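Local coordinates for protein BolA (Coxiella burnetii, PDB 3TR3) that is of unknown function but belongs to the stress-related BolA/IbaG family and carries a bound cobalt ion in this crystal, at residues A35-P40 with L69-Y74; T41-T46 with T73-E78. All coordinates share one frame; numbering follows the deposited sequence.

Interaction 1. Residues A35-P40 with L69-Y74; sequences AVVLCP and LSLKTY
The ring of Tyr74 is met at its edge, near the ring plane, by CG1 of Val36, which lies 3.5 Å from Tyr74 CE2. With CG anti to the carbonyl carbon (chi1 -60°), the tyrosine lays its ring back along its own strand toward Lys72, where Val36 meets it. Leu38 crosses the same side chain obliquely, its CD2 3.5 Å from Tyr74 CB. Beneath these groups run two parallel strands in register, Ala35 beside Leu71 through Leu38 beside Tyr74. Five backbone hydrogen bonds join them, among them Val37 N to Lys72 O (2.8 Å) and Tyr74 N to Val37 O (2.8 Å, N-H...O 168°). Beta-branched valine suits such extended backbone. On the other face, Ala35 CB rests 3.9 Å from Leu71 CD2 and 4.1 Å from Leu69 CD1, its small methyl leaving room for both leucines. There Leu71 and Thr73 pack against helix 47-57. That helix and helix 59-65 make the crossover between the two parallel strands, within the small alpha/beta fold of the BolA family. The face of Val36 and Leu38 meets Ile24 of strand 22-28, whose antiparallel pairing makes 32-38 the middle strand, and Leu38 also touches Tyr79 of helix 76-80.

Interaction 2. Residues T41-T46 with T73-E78; sequences TFEGQT and TYTPDE
Two bonds grip OG1 of Thr75: it accepts from Glu78 N at 3.0 Å, an almost straight bond (164°), and it shares a water, 2.8 Å from OG1, with Glu43. A chi1 of 61° sets this hydroxyl between the backbone N and the carbonyl carbon, where a helix N-cap can use it. Glu78 answers with its carboxylate, and the two residues form a capping box at the start of helix 76-80: Thr75 N donates to Glu78 OE1 at 3.3 Å, meeting the carboxylate from well above its plane. Threonine suits the site doubly, for its methyl CG2, anti to the carbonyl carbon, lies 3.5 Å from Glu43 N. Below, the buried ring of Phe42 crosses the side chain of Thr73 at about a right angle, with CE2 3.5 Å from Thr73 CB, while the Tyr74 carbonyl sits at the ring edge, its O 3.4 Å from Phe42 CD2. Phe42 also opens the type II turn that runs to Gln45, in which Gly44 takes the positive phi. No direct hydrogen bond joins the two segments. Glu43 and Glu78 instead share a second water. Donating to both carboxylates, it would, with Arg50 in a salt bridge to Glu78 OE1, soften the like-charge repulsion, so the polar, water-bridged side is consistent with both glutamates being ionised above the packing of Phe42 on Thr73.

How the interactions relate
The centres of the two interactions lie 9 Å apart and both use strand 68-74, sharing Thr73 and Tyr74. Interaction 1 pairs this strand with 32-38; interaction 2 takes over where both strands end, as segment 41-46 turns toward helix 47-57 and segment 73-78 enters helix 76-80. They touch directly: Pro40 N is 3.5 Å from Pro76 CD, and Val37 O is 3.8 Å from Phe42 CE2. Arg50 of helix 47-57 also bonds Thr73 O, in a residue common to both interactions. The cobalt, bound by His32 and His67, belongs to the starting ends of the same strands, about 11 Å from the Leu69 side chain, whereas interaction 2 sits at their far ends.

Interaction 1. Residues A35-P40 with L69-Y74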
loop_
_atom_site.group_PDB
_atom_site.type_symbol
_atom_site.label_atom_id
_atom_site.label_comp_id
_atom_site.label_asym_id
_atom_site.label_seq_id
_atom_site.Cartn_x
_atom_site.Cartn_y
_atom_site.Cartn_z
ATOM N N ALA B 35 6.269 6.067 -3.378
ATOM C CA ALA B 35 5.908 5.383 -2.158
ATOM C C ALA B 35 5.402 6.410 -1.145
ATOM O O ALA B 35 5.888 7.540 -1.109
ATOM C CB ALA B 35 7.121 4.598 -1.607
ATOM N N VAL B 36 4.396 6.025 -0.362
ATOM C CA VAL B 36 3.891 6.840 0.718
ATOM C C VAL B 36 4.251 6.012 1.916
ATOM O O VAL B 36 3.913 4.829 1.967
ATOM C CB VAL B 36 2.369 7.082 0.655
ATOM C CG1 VAL B 36 1.928 8.023 1.763
ATOM C CG2 VAL B 36 1.950 7.628 -0.732
ATOM N N VAL B 37 5.033 6.614 2.823
ATOM C CA VAL B 37 5.601 5.913 3.968
ATOM C C VAL B 37 5.145 6.605 5.240
ATOM O O VAL B 37 5.210 7.840 5.336
ATOM C CB VAL B 37 7.151 5.878 3.924
ATOM C CG1 VAL B 37 7.678 5.010 5.058
ATOM C CG2 VAL B 37 7.623 5.318 2.613
ATOM N N LEU B 38 4.627 5.810 6.179
ATOM C CA LEU B 38 4.271 6.292 7.495
ATOM C C LEU B 38 5.320 5.748 8.457
ATOM O O LEU B 38 5.651 4.559 8.399
ATOM C CB LEU B 38 2.848 5.867 7.940
ATOM C CG LEU B 38 1.615 6.160 7.058
ATOM C CD1 LEU B 38 0.222 6.042 7.782
ATOM C CD2 LEU B 38 1.704 7.478 6.314
ATOM N N CYS B 39 5.838 6.626 9.326
ATOM C CA CYS B 39 6.756 6.246 10.400
ATOM C C CYS B 39 6.721 7.308 11.523
ATOM O O CYS B 39 6.883 8.506 11.243
ATOM C CB CYS B 39 8.175 6.110 9.845
ATOM S SG CYS B 39 9.306 5.270 10.955
ATOM N N PRO B 40 6.495 6.878 12.788
ATOM C CA PRO B 40 6.517 7.819 13.923
ATOM C C PRO B 40 7.912 8.444 14.144
ATOM O O PRO B 40 8.016 9.512 14.733
ATOM C CB PRO B 40 6.093 6.945 15.120
ATOM C CG PRO B 40 6.471 5.534 14.713
ATOM C CD PRO B 40 6.218 5.494 13.225
ATOM N N LEU B 69 12.963 6.805 -7.232
ATOM C CA LEU B 69 11.988 6.594 -6.190
ATOM C C LEU B 69 11.567 7.917 -5.590
ATOM O O LEU B 69 12.349 8.567 -4.990
ATOM C CB LEU B 69 12.555 5.689 -5.115
ATOM C CG LEU B 69 11.667 5.540 -3.883
ATOM C CD1 LEU B 69 10.239 5.060 -4.275
ATOM C CD2 LEU B 69 12.314 4.596 -2.898
ATOM N N SER B 70 10.314 8.297 -5.771
ATOM C CA SER B 70 9.746 9.542 -5.291
ATOM C C SER B 70 8.995 9.217 -3.995
ATOM O O SER B 70 8.372 8.164 -3.909
ATOM C CB SER B 70 8.818 10.061 -6.400
ATOM O OG SER B 70 7.877 11.003 -5.945
ATOM N N LEU B 71 9.064 10.071 -2.969
ATOM C CA LEU B 71 8.485 9.712 -1.642
ATOM C C LEU B 71 7.543 10.750 -1.080
ATOM O O LEU B 71 7.772 11.939 -1.245
ATOM C CB LEU B 71 9.560 9.447 -0.553
ATOM C CG LEU B 71 10.652 8.399 -0.747
ATOM C CD1 LEU B 71 11.851 8.575 0.295
ATOM C CD2 LEU B 71 10.068 6.971 -0.695
ATOM N N LYS B 72 6.482 10.280 -0.430
ATOM C CA LYS B 72 5.768 11.087 0.556
ATOM C C LYS B 72 5.885 10.404 1.911
ATOM O O LYS B 72 5.547 9.229 2.043
ATOM C CB LYS B 72 4.311 11.317 0.212
ATOM C CG LYS B 72 4.082 12.118 -1.040
ATOM C CD LYS B 72 2.594 12.048 -1.472
ATOM C CE LYS B 72 2.350 12.890 -2.718
ATOM N NZ LYS B 72 0.961 12.742 -3.208
ATOM N N THR B 73 6.374 11.159 2.903
ATOM C CA THR B 73 6.689 10.630 4.235
ATOM C C THR B 73 5.840 11.288 5.307
ATOM O O THR B 73 5.863 12.495 5.451
ATOM C CB THR B 73 8.194 10.831 4.567
ATOM O OG1 THR B 73 8.591 12.174 4.253
ATOM C CG2 THR B 73 9.057 9.830 3.757
ATOM N N TYR B 74 5.075 10.497 6.052
ATOM C CA TYR B 74 4.179 11.049 7.055
ATOM C C TYR B 74 4.412 10.379 8.393
ATOM O O TYR B 74 4.809 9.221 8.463
ATOM C CB TYR B 74 2.691 10.846 6.683
ATOM C CG TYR B 74 2.257 11.486 5.372
ATOM C CD1 TYR B 74 1.936 12.837 5.296
ATOM C CD2 TYR B 74 2.159 10.725 4.209
ATOM C CE1 TYR B 74 1.562 13.422 4.100
ATOM C CE2 TYR B 74 1.773 11.292 3.015
ATOM C CZ TYR B 74 1.477 12.637 2.952
ATOM O OH TYR B 74 1.083 13.178 1.735
#

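Interaction 2. Residues T41-T46 with T73-E78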
loop_
_atom_site.group_PDB
_atom_site.type_symbol
_atom_site.label_atom_id
_atom_site.label_comp_id
_atom_site.label_asym_id
_atom_site.label_seq_id
_atom_site.Cartn_x
_atom_site.Cartn_y
_atom_site.Cartn_z
ATOM N N THR B 41 8.954 7.796 13.633
ATOM C CA THR B 41 10.326 8.298 13.700
ATOM C C THR B 41 10.527 9.615 12.914
ATOM O O THR B 41 11.491 10.354 13.128
ATOM C CB THR B 41 11.313 7.180 13.230
ATOM O OG1 THR B 41 11.265 6.091 14.159
ATOM C CG2 THR B 41 12.737 7.655 13.112
ATOM N N PHE B 42 9.613 9.917 12.003
ATOM C CA PHE B 42 9.717 11.153 11.219
ATOM C C PHE B 42 9.311 12.354 12.080
ATOM O O PHE B 42 9.489 13.494 11.677
ATOM C CB PHE B 42 8.840 11.127 9.949
ATOM C CG PHE B 42 9.174 10.022 8.961
ATOM C CD1 PHE B 42 10.449 9.501 8.872
ATOM C CD2 PHE B 42 8.190 9.526 8.101
ATOM C CE1 PHE B 42 10.732 8.479 7.944
ATOM C CE2 PHE B 42 8.471 8.525 7.171
ATOM C CZ PHE B 42 9.763 8.002 7.091
ATOM N N GLU B 43 8.755 12.110 13.263
ATOM C CA GLU B 43 8.342 13.242 14.105
ATOM C C GLU B 43 9.511 14.178 14.381
ATOM O O GLU B 43 10.563 13.751 14.903
ATOM C CB GLU B 43 7.691 12.771 15.404
ATOM C CG GLU B 43 7.059 13.879 16.202
ATOM C CD GLU B 43 5.859 14.519 15.514
ATOM O OE1 GLU B 43 4.845 13.792 15.234
ATOM O OE2 GLU B 43 5.937 15.753 15.263
ATOM N N GLY B 44 9.367 15.441 13.982
ATOM C CA GLY B 44 10.393 16.453 14.279
ATOM C C GLY B 44 11.529 16.457 13.270
ATOM O O GLY B 44 12.507 17.175 13.441
ATOM N N GLN B 45 11.418 15.668 12.201
ATOM C CA GLN B 45 12.514 15.574 11.243
ATOM C C GLN B 45 12.109 16.331 9.984
ATOM O O GLN B 45 10.963 16.321 9.581
ATOM C CB GLN B 45 12.856 14.108 10.932
ATOM C CG GLN B 45 13.145 13.252 12.148
ATOM C CD GLN B 45 14.315 13.808 12.988
ATOM O OE1 GLN B 45 15.260 14.384 12.439
ATOM N NE2 GLN B 45 14.240 13.655 14.324
ATOM N N THR B 46 13.051 16.987 9.347
ATOM C CA THR B 46 12.731 17.663 8.115
ATOM C C THR B 46 12.383 16.663 6.982
ATOM O O THR B 46 12.732 15.462 7.043
ATOM C CB THR B 46 13.917 18.506 7.665
ATOM O OG1 THR B 46 14.986 17.639 7.239
ATOM C CG2 THR B 46 14.377 19.415 8.809
ATOM N N THR B 73 6.374 11.159 2.903
ATOM C CA THR B 73 6.689 10.630 4.235
ATOM C C THR B 73 5.840 11.288 5.307
ATOM O O THR B 73 5.863 12.495 5.451
ATOM C CB THR B 73 8.194 10.831 4.567
ATOM O OG1 THR B 73 8.591 12.174 4.253
ATOM C CG2 THR B 73 9.057 9.830 3.757
ATOM N N TYR B 74 5.075 10.497 6.052
ATOM C CA TYR B 74 4.179 11.049 7.055
ATOM C C TYR B 74 4.412 10.379 8.393
ATOM O O TYR B 74 4.809 9.221 8.463
ATOM C CB TYR B 74 2.691 10.846 6.683
ATOM C CG TYR B 74 2.257 11.486 5.372
ATOM C CD1 TYR B 74 1.936 12.837 5.296
ATOM C CD2 TYR B 74 2.159 10.725 4.209
ATOM C CE1 TYR B 74 1.562 13.422 4.100
ATOM C CE2 TYR B 74 1.773 11.292 3.015
ATOM C CZ TYR B 74 1.477 12.637 2.952
ATOM O OH TYR B 74 1.083 13.178 1.735
ATOM N N THR B 75 4.149 11.110 9.466
ATOM C CA THR B 75 3.935 10.436 10.720
ATOM C C THR B 75 2.523 9.885 10.683
ATOM O O THR B 75 1.658 10.411 9.986
ATOM C CB THR B 75 4.051 11.382 11.945
ATOM O OG1 THR B 75 3.058 12.419 11.874
ATOM C CG2 THR B 75 5.457 11.971 12.055
ATOM N N PRO B 76 2.280 8.836 11.458
ATOM C CA PRO B 76 0.917 8.338 11.627
ATOM C C PRO B 76 -0.075 9.447 11.950
ATOM O O PRO B 76 -1.163 9.445 11.365
ATOM C CB PRO B 76 1.044 7.349 12.783
ATOM C CG PRO B 76 2.493 6.892 12.757
ATOM C CD PRO B 76 3.293 8.007 12.148
ATOM N N ASP B 77 0.281 10.390 12.819
ATOM C CA ASP B 77 -0.612 11.520 13.120
ATOM C C ASP B 77 -0.850 12.487 11.948
ATOM O O ASP B 77 -1.959 12.929 11.765
ATOM C CB ASP B 77 -0.130 12.325 14.336
ATOM C CG ASP B 77 -0.248 11.560 15.634
ATOM O OD1 ASP B 77 -0.977 10.544 15.690
ATOM O OD2 ASP B 77 0.403 12.000 16.609
ATOM N N GLU B 78 0.180 12.846 11.188
ATOM C CA GLU B 78 -0.044 13.710 10.048
ATOM C C GLU B 78 -1.034 13.006 9.125
ATOM O O GLU B 78 -1.872 13.666 8.495
ATOM C CB GLU B 78 1.248 14.049 9.287
ATOM C CG GLU B 78 2.235 14.926 10.047
ATOM C CD GLU B 78 3.613 15.002 9.388
ATOM O OE1 GLU B 78 3.848 14.205 8.457
ATOM O OE2 GLU B 78 4.452 15.853 9.802
HETATM O O HOH W 1 3.164 14.674 13.515
HETATM O O HOH W 2 4.460 16.562 12.486
#